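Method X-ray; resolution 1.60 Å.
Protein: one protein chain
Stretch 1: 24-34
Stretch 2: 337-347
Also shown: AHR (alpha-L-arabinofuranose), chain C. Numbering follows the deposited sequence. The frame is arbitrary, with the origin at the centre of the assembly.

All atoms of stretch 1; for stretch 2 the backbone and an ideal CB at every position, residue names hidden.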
# COMPACT_ATOMS: atom_id res chain seq x y z
N ARG A 24 -13.29 17.79 -1.22
CA ARG A 24 -13.00 17.94 0.20
C ARG A 24 -11.56 17.62 0.55
O ARG A 24 -11.07 16.59 0.15
CB ARG A 24 -13.94 17.05 1.01
CG ARG A 24 -15.42 17.37 0.80
CD ARG A 24 -16.38 16.35 1.47
NE ARG A 24 -16.34 15.05 0.82
CZ ARG A 24 -15.65 13.98 1.26
NH1 ARG A 24 -15.00 14.00 2.43
NH2 ARG A 24 -15.69 12.85 0.54
N ASP A 25 -10.90 18.48 1.32
CA ASP A 25 -9.52 18.27 1.82
C ASP A 25 -9.40 16.86 2.40
O ASP A 25 -10.26 16.43 3.22
CB ASP A 25 -9.30 19.29 2.92
CG ASP A 25 -7.87 19.46 3.34
OD1 ASP A 25 -6.92 19.12 2.62
OD2 ASP A 25 -7.72 20.05 4.43
N PRO A 26 -8.38 16.08 1.95
CA PRO A 26 -7.22 16.42 1.09
C PRO A 26 -7.44 16.28 -0.42
O PRO A 26 -6.49 16.46 -1.18
CB PRO A 26 -6.17 15.41 1.55
CG PRO A 26 -6.98 14.19 1.82
CD PRO A 26 -8.25 14.70 2.47
N GLN A 27 -8.66 15.93 -0.83
CA GLN A 27 -9.11 15.91 -2.23
C GLN A 27 -8.75 14.60 -2.92
O GLN A 27 -9.62 13.92 -3.45
CB GLN A 27 -8.68 17.16 -3.03
CG GLN A 27 -9.10 18.47 -2.37
CD GLN A 27 -8.82 19.66 -3.25
OE1 GLN A 27 -7.69 19.84 -3.68
NE2 GLN A 27 -9.85 20.48 -3.55
N VAL A 28 -7.48 14.27 -2.92
CA VAL A 28 -6.98 12.96 -3.32
C VAL A 28 -5.93 12.56 -2.29
O VAL A 28 -5.36 13.43 -1.61
CB VAL A 28 -6.40 12.97 -4.73
CG1 VAL A 28 -7.51 13.30 -5.75
CG2 VAL A 28 -5.16 13.94 -4.85
N LEU A 29 -5.67 11.25 -2.17
CA LEU A 29 -4.66 10.72 -1.26
C LEU A 29 -4.51 9.25 -1.63
O LEU A 29 -5.42 8.65 -2.22
CB LEU A 29 -5.13 10.86 0.21
CG LEU A 29 -4.06 10.74 1.29
CD1 LEU A 29 -3.12 11.99 1.29
CD2 LEU A 29 -4.68 10.49 2.68
N TYR A 30 -3.38 8.63 -1.26
CA TYR A 30 -3.32 7.15 -1.25
C TYR A 30 -3.33 6.54 -2.64
O TYR A 30 -4.22 5.76 -2.99
CB TYR A 30 -4.44 6.55 -0.35
CG TYR A 30 -4.05 5.27 0.37
CD1 TYR A 30 -3.78 5.27 1.75
CD2 TYR A 30 -3.99 4.05 -0.31
CE1 TYR A 30 -3.45 4.13 2.42
CE2 TYR A 30 -3.65 2.89 0.35
CZ TYR A 30 -3.41 2.92 1.72
OH TYR A 30 -3.07 1.76 2.40
N ALA A 31 -2.32 6.87 -3.44
CA ALA A 31 -2.21 6.36 -4.81
C ALA A 31 -1.68 4.93 -4.83
O ALA A 31 -0.77 4.59 -4.08
CB ALA A 31 -1.27 7.29 -5.66
N ARG A 32 -2.24 4.14 -5.75
CA ARG A 32 -1.83 2.75 -5.96
C ARG A 32 -1.81 2.38 -7.42
O ARG A 32 -2.83 2.61 -8.12
CB ARG A 32 -2.75 1.79 -5.17
CG ARG A 32 -2.56 1.86 -3.66
CD ARG A 32 -1.25 1.28 -3.22
NE ARG A 32 -1.10 1.19 -1.77
CZ ARG A 32 -0.55 2.10 -0.99
NH1 ARG A 32 -0.14 3.26 -1.44
NH2 ARG A 32 -0.38 1.82 0.28
N PRO A 33 -0.71 1.74 -7.89
CA PRO A 33 -0.61 1.27 -9.28
C PRO A 33 -0.65 -0.24 -9.40
O PRO A 33 -0.44 -0.95 -8.42
CB PRO A 33 0.79 1.71 -9.67
CG PRO A 33 1.57 1.47 -8.46
CD PRO A 33 0.62 1.70 -7.26
N LEU A 34 -0.94 -0.69 -10.60
CA LEU A 34 -0.91 -2.14 -10.91
C LEU A 34 -0.51 -2.39 -12.35
O LEU A 34 -1.05 -1.76 -13.26
CB LEU A 34 -2.31 -2.74 -10.65
CG LEU A 34 -2.51 -4.22 -11.01
CD1 LEU A 34 -1.68 -5.10 -10.07
CD2 LEU A 34 -4.01 -4.66 -11.01
N UNK A 337 11.34 1.57 -12.66
CA UNK A 337 10.62 1.69 -11.40
C UNK A 337 9.64 2.86 -11.50
O UNK A 337 10.05 3.99 -11.73
CB UNK A 337 11.59 1.88 -10.23
N UNK A 338 8.34 2.59 -11.28
CA UNK A 338 7.35 3.68 -11.18
C UNK A 338 7.19 4.07 -9.72
O UNK A 338 7.14 3.19 -8.83
CB UNK A 338 6.00 3.27 -11.77
N UNK A 339 7.12 5.38 -9.47
CA UNK A 339 6.92 5.96 -8.16
C UNK A 339 5.68 6.85 -8.29
O UNK A 339 5.64 7.76 -9.14
CB UNK A 339 8.15 6.74 -7.68
N UNK A 340 4.63 6.56 -7.49
CA UNK A 340 3.30 7.16 -7.69
C UNK A 340 2.83 7.72 -6.37
O UNK A 340 2.95 7.09 -5.32
CB UNK A 340 2.29 6.14 -8.24
N UNK A 341 2.28 8.94 -6.39
CA UNK A 341 1.77 9.57 -5.20
C UNK A 341 0.55 10.41 -5.41
O UNK A 341 0.22 10.78 -6.57
CB UNK A 341 2.87 10.43 -4.57
N UNK A 342 -0.16 10.66 -4.30
CA UNK A 342 -1.35 11.51 -4.33
C UNK A 342 -1.30 12.57 -3.25
O UNK A 342 -2.32 12.98 -2.71
CB UNK A 342 -2.62 10.67 -4.17
N UNK A 343 -0.10 13.06 -2.95
CA UNK A 343 0.00 14.21 -2.10
C UNK A 343 0.06 13.89 -0.63
O UNK A 343 0.34 12.74 -0.22
CB UNK A 343 -1.18 15.14 -2.37
N UNK A 344 -0.19 14.92 0.17
CA UNK A 344 0.04 14.87 1.60
C UNK A 344 -1.24 14.79 2.42
O UNK A 344 -2.33 15.11 1.95
CB UNK A 344 0.84 16.10 2.03
N UNK A 345 -1.09 14.33 3.66
CA UNK A 345 -2.19 14.29 4.61
C UNK A 345 -2.84 15.66 4.77
O UNK A 345 -2.16 16.69 4.62
CB UNK A 345 -1.70 13.78 5.97
N UNK A 346 -4.16 15.68 5.07
CA UNK A 346 -4.77 17.00 5.31
C UNK A 346 -4.17 17.66 6.57
O UNK A 346 -3.78 16.97 7.53
CB UNK A 346 -6.29 16.86 5.46
N UNK A 347 -4.10 19.01 6.57
CA UNK A 347 -4.61 19.92 5.55
C UNK A 347 -3.67 20.08 4.38
O UNK A 347 -2.47 20.34 4.56
CB UNK A 347 -4.89 21.29 6.17
O5 AHR C . -6.15 6.86 4.31
C5 AHR C . -6.75 7.98 4.99
C4 AHR C . -6.19 8.16 6.38
O4 AHR C . -6.47 7.07 7.23
C3 AHR C . -6.83 9.34 7.14
O3 AHR C . -6.28 10.63 6.78
C2 AHR C . -6.46 9.00 8.57
O2 AHR C . -7.36 9.51 9.56
C1 AHR C . -6.44 7.50 8.56

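Position 337 lies beyond the reach of stretch 1. No ideal CB contact constrains it, and any strand-former would suit. It is Leu337, which makes no contact here.

At 338 the CA-to-CB bond points toward stretch 1, but nothing of it lies within 5.5 Å of the ideal CB. A side chain must extend past CB to touch Pro33, so a longer apolar one such as leucine or methionine suits. Met338 does: its SD sits 4.2 Å from Pro33 CB.

Position 339 points away, as alternation in a strand requires. Stretch 1 sets no preference. The residue is Ile339.

Position 340 points toward stretch 1 again. The ideal CB is 4.5 Å from Ala31 CB and 4.7 Å from Pro33 CG. The surroundings are apolar, so leucine, isoleucine or methionine would fit. It is Met340, extended with all three chi angles t. Its CG packs 3.7 Å from Ala31 CB, and its SD lies 3.8 Å from Pro33 CB and 3.5 Å from Arg32 C.

At 341 the ideal CB would point away, 5.3 Å from Ala31 CB. Stretch 1 would not exclude a side chain. Gly341 has none; its C still touches Ala31 CB at 3.6 Å.

Position 342 faces stretch 1 closely. The ideal CB is a tight 3.5 Å from Leu29 C and 3.6 Å from Tyr30 N. A small residue suits this spot. Ala342 fills it, with its CB 3.9 Å from Ala31 CB and 4.1 Å from Val28 CG2. No direct hydrogen bond joins the stretches. Water 1 instead accepts from Tyr30 N at 3.1 Å and, weakly, from Ala342 N at 3.4 Å. Leu29 CA also makes a CA-H...O contact with Ala342 O at 3.6 Å.

At 343 phi/psi is 88/-164. An ideal CB would jam against the preceding carbonyl O, which by itself calls for glycine. It is Gly343; its O lies 2.8 Å from water 1.

Position 344 points away, and many side chains would do. It is Ile344, whose O meets Leu29 CD1 at 3.3 Å.

Position 345 also points away, with its ideal CB 5.2 Å from Leu29 CD1. A branched apolar chain could reach back. Leu345 does so: its CD2 is 4.1 Å from Leu29 CD2 and 3.8 Å from AHR O3.

Position 346 points toward Asp25 and Pro26. A compact apolar residue suits Pro26; a polar one could address the Asp25 carboxylate. Phi of -65° permits proline. Pro346 packs its CD 4.0 Å from Pro26 CG.

At 347 the preceding peptide is cis, which strongly favours proline. Pro347 places its CB 3.7 Å from Asp25 OD2.

Stretch 2 (337-347) LMIMGAGILPP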
# COMPACT_ATOMS: atom_id res chain seq x y z
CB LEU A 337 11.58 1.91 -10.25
CG LEU A 337 10.97 2.13 -8.85
CD1 LEU A 337 10.47 0.79 -8.23
CD2 LEU A 337 11.97 2.80 -7.91
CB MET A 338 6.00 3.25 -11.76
CG MET A 338 4.88 4.22 -11.48
SD MET A 338 3.31 3.71 -12.30
CE MET A 338 3.65 4.47 -13.78
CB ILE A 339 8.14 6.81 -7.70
CG1 ILE A 339 9.43 6.02 -7.94
CG2 ILE A 339 7.96 7.25 -6.24
CD1 ILE A 339 10.71 6.84 -7.74
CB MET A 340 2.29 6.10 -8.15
CG MET A 340 0.91 6.64 -8.56
SD MET A 340 -0.23 5.25 -8.72
CE MET A 340 -1.68 6.08 -9.34
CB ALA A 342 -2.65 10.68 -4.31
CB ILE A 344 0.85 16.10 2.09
CG1 ILE A 344 0.04 17.40 1.94
CG2 ILE A 344 2.16 16.24 1.30
CD1 ILE A 344 0.77 18.63 2.55
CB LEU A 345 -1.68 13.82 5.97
CG LEU A 345 -1.35 12.33 6.04
CD1 LEU A 345 -0.43 12.09 7.29
CD2 LEU A 345 -2.62 11.52 6.13
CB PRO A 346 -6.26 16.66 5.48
CG PRO A 346 -6.25 15.28 5.97
CD PRO A 346 -5.13 14.60 5.31
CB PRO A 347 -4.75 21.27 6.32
CG PRO A 347 -3.78 21.18 7.41
CD PRO A 347 -3.52 19.73 7.72
O HOH W 1 -0.79 10.31 -1.02
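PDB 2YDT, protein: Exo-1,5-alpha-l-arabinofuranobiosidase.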